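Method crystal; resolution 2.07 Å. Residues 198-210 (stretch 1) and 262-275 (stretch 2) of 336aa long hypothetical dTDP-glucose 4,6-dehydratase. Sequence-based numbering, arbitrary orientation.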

# COMPACT_ATOMS: atom_id res chain seq x y z
N ARG A 198 -26.85 -12.35 23.92
CA ARG A 198 -28.25 -12.58 23.60
C ARG A 198 -28.76 -13.95 24.03
O ARG A 198 -29.87 -14.06 24.55
CB ARG A 198 -28.48 -12.40 22.09
CG ARG A 198 -28.41 -10.95 21.62
CD ARG A 198 -28.56 -10.84 20.10
NE ARG A 198 -29.89 -11.22 19.64
CZ ARG A 198 -30.96 -10.42 19.68
NH1 ARG A 198 -30.85 -9.18 20.15
NH2 ARG A 198 -32.13 -10.86 19.23
N ALA A 199 -27.95 -14.99 23.84
CA ALA A 199 -28.35 -16.33 24.22
C ALA A 199 -28.53 -16.45 25.74
O ALA A 199 -29.44 -17.12 26.21
CB ALA A 199 -27.33 -17.35 23.73
N SER A 200 -27.65 -15.80 26.49
CA SER A 200 -27.74 -15.85 27.95
C SER A 200 -29.01 -15.14 28.41
O SER A 200 -29.45 -15.30 29.55
CB SER A 200 -26.52 -15.20 28.59
OG SER A 200 -26.55 -13.79 28.43
N LEU A 201 -29.59 -14.34 27.51
CA LEU A 201 -30.81 -13.59 27.81
C LEU A 201 -32.03 -14.17 27.10
O LEU A 201 -33.07 -13.51 26.99
CB LEU A 201 -30.64 -12.13 27.39
CG LEU A 201 -29.69 -11.28 28.24
CD1 LEU A 201 -29.49 -9.93 27.58
CD2 LEU A 201 -30.28 -11.12 29.64
N GLY A 202 -31.90 -15.40 26.61
CA GLY A 202 -33.00 -16.04 25.92
C GLY A 202 -33.50 -15.31 24.69
O GLY A 202 -34.65 -15.50 24.29
N LEU A 203 -32.66 -14.47 24.10
CA LEU A 203 -33.05 -13.71 22.91
C LEU A 203 -32.74 -14.51 21.64
O LEU A 203 -31.79 -15.29 21.60
CB LEU A 203 -32.33 -12.36 22.86
CG LEU A 203 -32.57 -11.41 24.04
CD1 LEU A 203 -31.77 -10.13 23.85
CD2 LEU A 203 -34.06 -11.09 24.13
N LYS A 204 -33.55 -14.29 20.61
CA LYS A 204 -33.38 -14.98 19.34
C LYS A 204 -32.10 -14.53 18.64
O LYS A 204 -31.81 -13.33 18.55
CB LYS A 204 -34.57 -14.70 18.42
CG LYS A 204 -35.91 -15.24 18.91
CD LYS A 204 -35.91 -16.76 18.96
CE LYS A 204 -37.27 -17.30 19.41
NZ LYS A 204 -37.28 -18.79 19.48
N ILE A 205 -31.33 -15.49 18.15
CA ILE A 205 -30.09 -15.21 17.45
C ILE A 205 -30.40 -15.25 15.96
O ILE A 205 -30.67 -16.31 15.40
CB ILE A 205 -29.02 -16.27 17.78
CG1 ILE A 205 -28.65 -16.18 19.27
CG2 ILE A 205 -27.79 -16.08 16.90
CD1 ILE A 205 -27.93 -17.40 19.80
N PRO A 206 -30.39 -14.09 15.28
CA PRO A 206 -30.70 -14.13 13.85
C PRO A 206 -29.56 -14.68 13.02
O PRO A 206 -28.40 -14.54 13.38
CB PRO A 206 -30.99 -12.68 13.49
CG PRO A 206 -30.58 -11.86 14.70
CD PRO A 206 -29.91 -12.76 15.68
N ILE A 207 -29.90 -15.28 11.90
CA ILE A 207 -28.94 -15.83 10.95
C ILE A 207 -29.43 -15.61 9.52
O ILE A 207 -30.36 -16.24 9.04
CB ILE A 207 -28.79 -17.32 11.20
CG1 ILE A 207 -28.63 -18.07 9.88
CG2 ILE A 207 -30.05 -17.86 11.90
CD1 ILE A 207 -27.79 -19.33 10.03
N TYR A 208 -28.82 -14.62 8.86
CA TYR A 208 -29.34 -14.24 7.56
C TYR A 208 -28.94 -15.24 6.47
O TYR A 208 -27.79 -15.31 6.06
CB TYR A 208 -28.80 -12.85 7.21
CG TYR A 208 -29.09 -11.90 8.32
CD1 TYR A 208 -28.37 -11.98 9.51
CD2 TYR A 208 -30.08 -10.93 8.17
CE1 TYR A 208 -28.62 -11.07 10.53
CE2 TYR A 208 -30.33 -10.03 9.20
CZ TYR A 208 -29.61 -10.10 10.38
OH TYR A 208 -29.84 -9.20 11.40
N GLY A 209 -29.92 -16.07 6.11
CA GLY A 209 -29.78 -16.92 4.92
C GLY A 209 -28.79 -18.08 5.10
O GLY A 209 -27.95 -18.34 4.25
N THR A 210 -28.89 -18.77 6.25
CA THR A 210 -28.04 -19.96 6.47
C THR A 210 -26.55 -19.66 6.28
O THR A 210 -25.70 -20.53 6.44
CB THR A 210 -28.48 -21.06 5.50
OG1 THR A 210 -29.87 -21.32 5.67
CG2 THR A 210 -27.69 -22.34 5.78
N GLY A 262 -24.35 -25.04 26.92
CA GLY A 262 -25.24 -26.06 27.44
C GLY A 262 -26.68 -25.86 27.02
O GLY A 262 -27.60 -26.23 27.75
N LYS A 263 -26.89 -25.30 25.83
CA LYS A 263 -28.23 -25.03 25.35
C LYS A 263 -28.62 -25.78 24.08
O LYS A 263 -27.86 -26.57 23.53
CB LYS A 263 -28.43 -23.54 25.09
CG LYS A 263 -28.22 -22.66 26.30
CD LYS A 263 -28.71 -21.25 26.04
CE LYS A 263 -28.92 -20.53 27.36
NZ LYS A 263 -29.77 -21.34 28.28
N GLY A 264 -29.84 -25.49 23.64
CA GLY A 264 -30.38 -26.09 22.44
C GLY A 264 -30.32 -25.07 21.33
O GLY A 264 -29.87 -23.95 21.54
N GLU A 265 -30.76 -25.47 20.14
CA GLU A 265 -30.72 -24.57 18.99
C GLU A 265 -32.03 -23.84 18.67
O GLU A 265 -32.17 -23.28 17.58
CB GLU A 265 -30.23 -25.33 17.76
CG GLU A 265 -28.80 -25.87 17.87
CD GLU A 265 -28.37 -26.57 16.60
OE1 GLU A 265 -29.24 -26.75 15.72
OE2 GLU A 265 -27.18 -26.93 16.45
N GLU A 266 -32.97 -23.85 19.61
CA GLU A 266 -34.27 -23.20 19.43
C GLU A 266 -34.17 -21.69 19.21
O GLU A 266 -35.06 -21.09 18.60
CB GLU A 266 -35.15 -23.41 20.67
CG GLU A 266 -35.19 -24.83 21.23
CD GLU A 266 -35.85 -25.83 20.30
OE1 GLU A 266 -35.35 -26.01 19.17
OE2 GLU A 266 -36.87 -26.44 20.71
N LEU A 267 -33.10 -21.10 19.71
CA LEU A 267 -32.86 -19.66 19.59
C LEU A 267 -32.49 -19.21 18.19
O LEU A 267 -32.55 -18.02 17.88
CB LEU A 267 -31.76 -19.24 20.57
CG LEU A 267 -32.12 -19.25 22.06
CD1 LEU A 267 -30.88 -19.00 22.89
CD2 LEU A 267 -33.18 -18.19 22.32
N ILE A 268 -32.09 -20.16 17.35
CA ILE A 268 -31.71 -19.82 15.98
C ILE A 268 -32.93 -19.44 15.15
O ILE A 268 -33.86 -20.24 15.00
CB ILE A 268 -30.96 -20.98 15.28
CG1 ILE A 268 -29.67 -21.30 16.04
CG2 ILE A 268 -30.61 -20.58 13.86
CD1 ILE A 268 -28.85 -22.42 15.40
N GLU A 269 -32.91 -18.23 14.61
CA GLU A 269 -34.00 -17.72 13.79
C GLU A 269 -33.46 -17.33 12.42
O GLU A 269 -32.92 -16.24 12.24
CB GLU A 269 -34.65 -16.51 14.47
CG GLU A 269 -35.77 -15.86 13.66
CD GLU A 269 -37.15 -16.41 14.00
OE1 GLU A 269 -37.29 -17.09 15.04
OE2 GLU A 269 -38.09 -16.13 13.23
N LEU A 270 -33.62 -18.24 11.47
CA LEU A 270 -33.12 -17.87 10.15
C LEU A 270 -34.11 -16.95 9.43
O LEU A 270 -35.26 -17.29 9.20
CB LEU A 270 -32.93 -19.16 9.34
CG LEU A 270 -32.57 -20.37 10.20
CD1 LEU A 270 -32.61 -21.69 9.42
CD2 LEU A 270 -31.16 -20.28 10.80
N VAL A 271 -33.62 -15.73 9.10
CA VAL A 271 -34.45 -14.77 8.38
C VAL A 271 -34.03 -14.65 6.91
O VAL A 271 -33.21 -15.41 6.40
CB VAL A 271 -34.31 -13.41 9.07
CG1 VAL A 271 -34.97 -13.45 10.44
CG2 VAL A 271 -32.84 -13.06 9.23
N GLU A 272 -34.64 -13.67 6.21
CA GLU A 272 -34.25 -13.44 4.83
C GLU A 272 -32.83 -12.87 4.73
O GLU A 272 -32.30 -12.28 5.66
CB GLU A 272 -35.26 -12.48 4.19
CG GLU A 272 -35.32 -11.12 4.89
CD GLU A 272 -36.24 -10.20 4.13
OE1 GLU A 272 -35.77 -9.51 3.23
OE2 GLU A 272 -37.43 -10.18 4.43
N ASP A 273 -32.20 -13.10 3.56
CA ASP A 273 -30.78 -12.79 3.43
C ASP A 273 -30.48 -11.29 3.37
O ASP A 273 -31.35 -10.46 3.15
CB ASP A 273 -30.25 -13.49 2.18
CG ASP A 273 -28.77 -13.78 2.37
OD1 ASP A 273 -28.21 -13.29 3.36
OD2 ASP A 273 -28.19 -14.48 1.54
N ARG A 274 -29.20 -10.96 3.62
CA ARG A 274 -28.79 -9.56 3.67
C ARG A 274 -27.52 -9.30 2.84
O ARG A 274 -26.74 -10.19 2.53
CB ARG A 274 -28.55 -9.17 5.13
CG ARG A 274 -27.54 -10.08 5.81
CD ARG A 274 -26.89 -9.40 7.03
NE ARG A 274 -25.90 -10.28 7.65
CZ ARG A 274 -25.58 -10.05 8.93
NH1 ARG A 274 -26.16 -9.05 9.59
NH2 ARG A 274 -24.69 -10.82 9.55
N PRO A 275 -27.36 -8.02 2.46
CA PRO A 275 -26.30 -7.62 1.53
C PRO A 275 -24.87 -7.86 2.05
O PRO A 275 -24.62 -8.06 3.23
CB PRO A 275 -26.50 -6.14 1.21
CG PRO A 275 -27.48 -5.56 2.23
CD PRO A 275 -28.17 -6.87 2.83

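Parallel β-strands distant in sequence pair through a characteristic alternation, in which one strand offers both the NH and the CO of every second residue to carbonyls and amides that flank its neighbour's partner residue. The contact between residues 198-210 and 262-275 is a compact example. Ile-205 bridges Ile-268: its N donates to Leu-267 O at 2.8 Å, and its O accepts from Glu-269 N at 3.1 Å. The ladder continues as Ile-207 N donates to Glu-269 O (3.2 Å) and Val-271 N to Ile-207 O (3.3 Å). The bonds lengthen along the strands and, from Ile-207 onward, bend progressively, and the last, from Gly-209 N to Val-271 O at 3.4 Å, is weak. Pro-206, which has no NH to give, falls between the bonding positions, and its CA makes a CA-H...O contact with Glu-269 O at 3.5 Å. A type I turn from Glu-265 to Ile-268 leads directly into the second strand.

The side chains fill in around this ladder. Leu-267 reaches back to the helix end of stretch 1 and the loop after it, its CD1 lying 4.0 Å from Ala-199 CB and its CD2 3.3 Å from Leu-203 O. Nearby, Lys-204 NZ makes a weak hydrogen bond to Glu-266 O at 3.3 Å. On the face shared by Ile-205, Ile-207 and Ile-268, Ile-207 CG2 packs 3.4 Å from Ile-268 CG2.

The other face carries Tyr-208, whose ring is sandwiched. Val-271 CG2 sits over one side, 4.0 Å from the centroid of the Tyr-208 ring, while the guanidinium of Arg-274 lies flat over the opposite side, its plane within 6° of the ring's. Arg-274 CZ is 3.9 Å from the Tyr-208 centroid, an off-centre cation-π arrangement, and Arg-274 CD also covers the ring at 3.8 Å from that centroid. Aliphatic and cationic groups thus share one aromatic platform.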